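Local coordinates for kelch domain-containing protein (Colletotrichum graminicola M1.001, PDB 5C86) that probably oxidises alcohols at a copper centre, as a fungal member of the AA5 galactose oxidase and glyoxal oxidase family, at residues L339-G351 with H362-F374. Numbering follows the deposited sequence.
Sequences LLMADATIWSGGG and HFDGQFWSPPYLF
I346 and W368 exchange two backbone hydrogen bonds, and S348 and Q366 do the same two residues along, which zips strands 346-350 and 364-369 into an antiparallel pair. The ladder runs on through G350 N to D364 O (2.9 Å) and closes with H362 N on G351 O. Between the S348-Q366 pair and the G350-D364 bond, G349 and G365 form a non-hydrogen-bonded pair with CA atoms only 3.7 Å apart, closer than side chains on that face would allow. The W347 indole lies against G365: with CG anti to the backbone N (chi1 161°), the far corner of its six-membered ring, CH2, lies 3.5 Å from G365 CA, while NE1 is held by T337.

On the same face F367 leans across W347, their rings tilted at 57°, and W347 CE3 sits over one face of the phenyl. M341, bent at chi2 and chi3, brings CG to 3.6 Å from F367 CE1 and its sulfur to the ring edge, a Met-aromatic contact. On the other face I346 CD1 meets the edge of the W368 indole at CE3, and W292 stacks on that indole.

At the type I turn M341-A344, which links strands 336-340 and 346-350, Y372 OH donates to A344 O (2.7 Å) in the carbonyl plane, on a lone pair. D343 OD1 accepts from T345 N, an Asx turn, and also from T345 OG1; T345 CG2 packs on L373 CD1.

Ordered 5-11, 364-369, 346-350, 336-340, the strands make a four-stranded antiparallel blade of the Kelch beta-propeller, closed by an N-terminal strand; at its other end G351 lies near H335, a copper ligand in this protein, though this apo model holds no copper.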
# COMPACT_ATOMS: atom_id res chain seq x y z
N LEU A 339 -3.17 -2.12 6.71
CA LEU A 339 -2.46 -3.04 5.90
C LEU A 339 -3.14 -4.42 5.92
O LEU A 339 -3.52 -4.93 6.98
CB LEU A 339 -1.01 -3.17 6.35
CG LEU A 339 -0.05 -3.64 5.27
CD1 LEU A 339 0.24 -2.56 4.29
CD2 LEU A 339 1.19 -4.19 5.89
N LEU A 340 -3.26 -5.04 4.74
CA LEU A 340 -3.77 -6.43 4.68
C LEU A 340 -2.74 -7.40 5.22
O LEU A 340 -1.60 -7.36 4.83
CB LEU A 340 -4.05 -6.84 3.24
CG LEU A 340 -4.66 -8.21 3.04
CD1 LEU A 340 -6.00 -8.24 3.66
CD2 LEU A 340 -4.75 -8.53 1.55
N MET A 341 -3.21 -8.34 6.04
CA MET A 341 -2.40 -9.44 6.59
C MET A 341 -2.63 -10.77 5.79
O MET A 341 -3.69 -10.94 5.21
CB MET A 341 -2.81 -9.62 8.05
CG MET A 341 -2.69 -8.35 8.91
SD MET A 341 -1.06 -7.59 8.88
CE MET A 341 -0.08 -8.73 9.77
N ALA A 342 -1.74 -11.72 5.97
CA ALA A 342 -1.89 -13.00 5.25
C ALA A 342 -3.08 -13.78 5.77
O ALA A 342 -3.66 -14.61 5.07
CB ALA A 342 -0.59 -13.79 5.39
N ASP A 343 -3.56 -13.49 6.98
CA ASP A 343 -4.77 -14.16 7.50
C ASP A 343 -6.03 -13.50 7.02
O ASP A 343 -7.13 -13.83 7.46
CB ASP A 343 -4.76 -14.39 9.01
CG ASP A 343 -4.91 -13.13 9.79
OD1 ASP A 343 -4.89 -12.07 9.20
OD2 ASP A 343 -5.02 -13.18 11.04
N ALA A 344 -5.91 -12.48 6.14
CA ALA A 344 -7.05 -11.79 5.53
C ALA A 344 -7.79 -10.81 6.46
O ALA A 344 -8.81 -10.27 6.08
CB ALA A 344 -8.01 -12.79 4.86
N THR A 345 -7.22 -10.58 7.65
CA THR A 345 -7.62 -9.47 8.49
C THR A 345 -6.80 -8.24 8.02
O THR A 345 -5.85 -8.33 7.23
CB THR A 345 -7.31 -9.74 9.99
OG1 THR A 345 -5.91 -9.77 10.15
CG2 THR A 345 -8.02 -11.00 10.43
N ILE A 346 -7.19 -7.08 8.57
CA ILE A 346 -6.60 -5.81 8.20
C ILE A 346 -6.12 -5.06 9.42
O ILE A 346 -6.92 -4.77 10.31
CB ILE A 346 -7.54 -4.93 7.43
CG1 ILE A 346 -8.17 -5.68 6.25
CG2 ILE A 346 -6.76 -3.72 6.90
CD1 ILE A 346 -9.09 -4.88 5.34
N TRP A 347 -4.85 -4.84 9.48
CA TRP A 347 -4.29 -3.88 10.50
C TRP A 347 -4.81 -2.51 10.30
O TRP A 347 -4.92 -2.01 9.19
CB TRP A 347 -2.79 -3.85 10.39
CG TRP A 347 -2.17 -2.66 11.00
CD1 TRP A 347 -1.66 -1.57 10.29
CD2 TRP A 347 -1.90 -2.42 12.37
NE1 TRP A 347 -1.15 -0.64 11.18
CE2 TRP A 347 -1.27 -1.17 12.44
CE3 TRP A 347 -2.18 -3.12 13.54
CZ2 TRP A 347 -0.89 -0.61 13.69
CZ3 TRP A 347 -1.79 -2.57 14.78
CH2 TRP A 347 -1.19 -1.34 14.82
N SER A 348 -5.20 -1.85 11.42
CA SER A 348 -5.50 -0.39 11.47
C SER A 348 -4.93 0.22 12.77
O SER A 348 -5.28 -0.29 13.86
CB SER A 348 -6.97 -0.17 11.42
OG SER A 348 -7.30 1.19 11.69
N GLY A 349 -4.03 1.19 12.61
CA GLY A 349 -3.54 1.79 13.85
C GLY A 349 -2.74 2.98 13.60
O GLY A 349 -2.75 3.56 12.56
N GLY A 350 -2.02 3.38 14.63
CA GLY A 350 -1.20 4.59 14.50
C GLY A 350 -1.96 5.90 14.63
O GLY A 350 -3.12 5.96 15.00
N GLY A 351 -1.26 6.91 14.18
CA GLY A 351 -1.70 8.32 14.25
C GLY A 351 -0.82 9.07 15.24
O GLY A 351 -0.45 8.51 16.31
N HIS A 362 -0.88 7.76 19.06
CA HIS A 362 -1.56 6.49 19.26
C HIS A 362 -0.63 5.35 18.95
O HIS A 362 -0.27 5.09 17.77
CB HIS A 362 -2.80 6.50 18.37
CG HIS A 362 -3.72 7.63 18.66
ND1 HIS A 362 -4.27 7.82 19.91
CD2 HIS A 362 -4.14 8.67 17.89
CE1 HIS A 362 -4.98 8.93 19.91
NE2 HIS A 362 -4.94 9.45 18.70
N PHE A 363 -0.16 4.64 19.98
CA PHE A 363 0.85 3.57 19.81
C PHE A 363 0.16 2.25 19.41
O PHE A 363 0.78 1.24 19.28
CB PHE A 363 1.74 3.37 21.07
CG PHE A 363 2.63 4.54 21.40
CD1 PHE A 363 2.10 5.64 22.10
CD2 PHE A 363 3.96 4.55 21.04
CE1 PHE A 363 2.93 6.73 22.41
CE2 PHE A 363 4.78 5.62 21.35
CZ PHE A 363 4.22 6.70 22.03
N ASP A 364 -1.13 2.29 19.36
CA ASP A 364 -1.92 1.10 19.29
C ASP A 364 -2.59 0.95 17.89
O ASP A 364 -2.53 1.81 17.03
CB ASP A 364 -2.94 1.12 20.37
CG ASP A 364 -4.05 2.13 20.11
OD1 ASP A 364 -3.78 3.22 19.58
OD2 ASP A 364 -5.23 1.80 20.35
N GLY A 365 -3.18 -0.23 17.75
CA GLY A 365 -4.08 -0.52 16.67
C GLY A 365 -4.73 -1.84 16.93
O GLY A 365 -4.62 -2.38 18.02
N GLN A 366 -5.50 -2.30 15.96
CA GLN A 366 -6.24 -3.56 16.09
C GLN A 366 -6.31 -4.16 14.68
O GLN A 366 -6.18 -3.40 13.68
CB GLN A 366 -7.67 -3.36 16.55
CG GLN A 366 -7.87 -2.75 17.93
CD GLN A 366 -9.31 -2.29 18.17
OE1 GLN A 366 -9.74 -1.19 17.76
NE2 GLN A 366 -10.07 -3.12 18.85
N PHE A 367 -6.68 -5.43 14.60
CA PHE A 367 -6.92 -6.09 13.35
C PHE A 367 -8.37 -6.25 13.17
O PHE A 367 -9.11 -6.71 14.07
CB PHE A 367 -6.18 -7.45 13.38
CG PHE A 367 -4.71 -7.32 13.41
CD1 PHE A 367 -3.90 -7.15 12.23
CD2 PHE A 367 -4.02 -7.29 14.63
CE1 PHE A 367 -2.60 -7.03 12.29
CE2 PHE A 367 -2.63 -7.15 14.66
CZ PHE A 367 -1.89 -7.04 13.50
N TRP A 368 -8.87 -5.82 12.04
CA TRP A 368 -10.27 -5.95 11.71
C TRP A 368 -10.48 -7.23 10.87
O TRP A 368 -9.79 -7.44 9.88
CB TRP A 368 -10.81 -4.78 10.90
CG TRP A 368 -12.22 -4.83 10.55
CD1 TRP A 368 -13.33 -4.78 11.41
CD2 TRP A 368 -12.78 -4.88 9.22
NE1 TRP A 368 -14.46 -4.88 10.72
CE2 TRP A 368 -14.17 -4.92 9.35
CE3 TRP A 368 -12.21 -4.97 7.92
CZ2 TRP A 368 -15.02 -4.94 8.25
CZ3 TRP A 368 -13.04 -4.96 6.87
CH2 TRP A 368 -14.43 -5.04 6.99
N SER A 369 -11.40 -8.05 11.31
CA SER A 369 -11.79 -9.25 10.58
C SER A 369 -12.97 -8.89 9.73
O SER A 369 -14.10 -8.57 10.22
CB SER A 369 -12.18 -10.41 11.54
OG SER A 369 -11.10 -10.91 12.22
N PRO A 370 -12.82 -8.98 8.37
CA PRO A 370 -13.93 -8.66 7.54
C PRO A 370 -15.11 -9.67 7.56
O PRO A 370 -14.93 -10.79 8.05
CB PRO A 370 -13.30 -8.58 6.08
CG PRO A 370 -11.88 -8.40 6.33
CD PRO A 370 -11.58 -9.19 7.58
N PRO A 371 -16.27 -9.33 6.98
CA PRO A 371 -17.45 -10.26 6.93
C PRO A 371 -17.10 -11.61 6.35
O PRO A 371 -17.72 -12.60 6.75
CB PRO A 371 -18.44 -9.53 6.08
CG PRO A 371 -18.10 -8.10 6.28
CD PRO A 371 -16.61 -8.01 6.41
N TYR A 372 -16.14 -11.73 5.41
CA TYR A 372 -15.92 -13.00 4.79
C TYR A 372 -15.28 -13.99 5.76
O TYR A 372 -15.09 -15.17 5.38
CB TYR A 372 -15.04 -12.86 3.49
CG TYR A 372 -13.72 -12.15 3.58
CD1 TYR A 372 -12.82 -12.26 4.63
CD2 TYR A 372 -13.31 -11.37 2.52
CE1 TYR A 372 -11.62 -11.61 4.69
CE2 TYR A 372 -12.08 -10.68 2.57
CZ TYR A 372 -11.25 -10.79 3.65
OH TYR A 372 -10.04 -10.11 3.68
N LEU A 373 -14.90 -13.61 6.97
CA LEU A 373 -14.39 -14.57 7.96
C LEU A 373 -15.50 -15.05 8.87
O LEU A 373 -15.17 -15.84 9.77
CB LEU A 373 -13.25 -13.95 8.78
CG LEU A 373 -12.00 -13.51 7.98
CD1 LEU A 373 -10.93 -13.02 8.94
CD2 LEU A 373 -11.46 -14.65 7.14
N PHE A 374 -16.72 -14.68 8.61
CA PHE A 374 -17.87 -15.09 9.46
C PHE A 374 -18.86 -15.77 8.63
O PHE A 374 -19.02 -15.62 7.38
CB PHE A 374 -18.47 -13.87 10.16
CG PHE A 374 -17.49 -13.17 11.01
CD1 PHE A 374 -17.19 -13.65 12.31
CD2 PHE A 374 -16.69 -12.08 10.56
CE1 PHE A 374 -16.20 -13.10 13.07
CE2 PHE A 374 -15.77 -11.51 11.33
CZ PHE A 374 -15.48 -12.00 12.58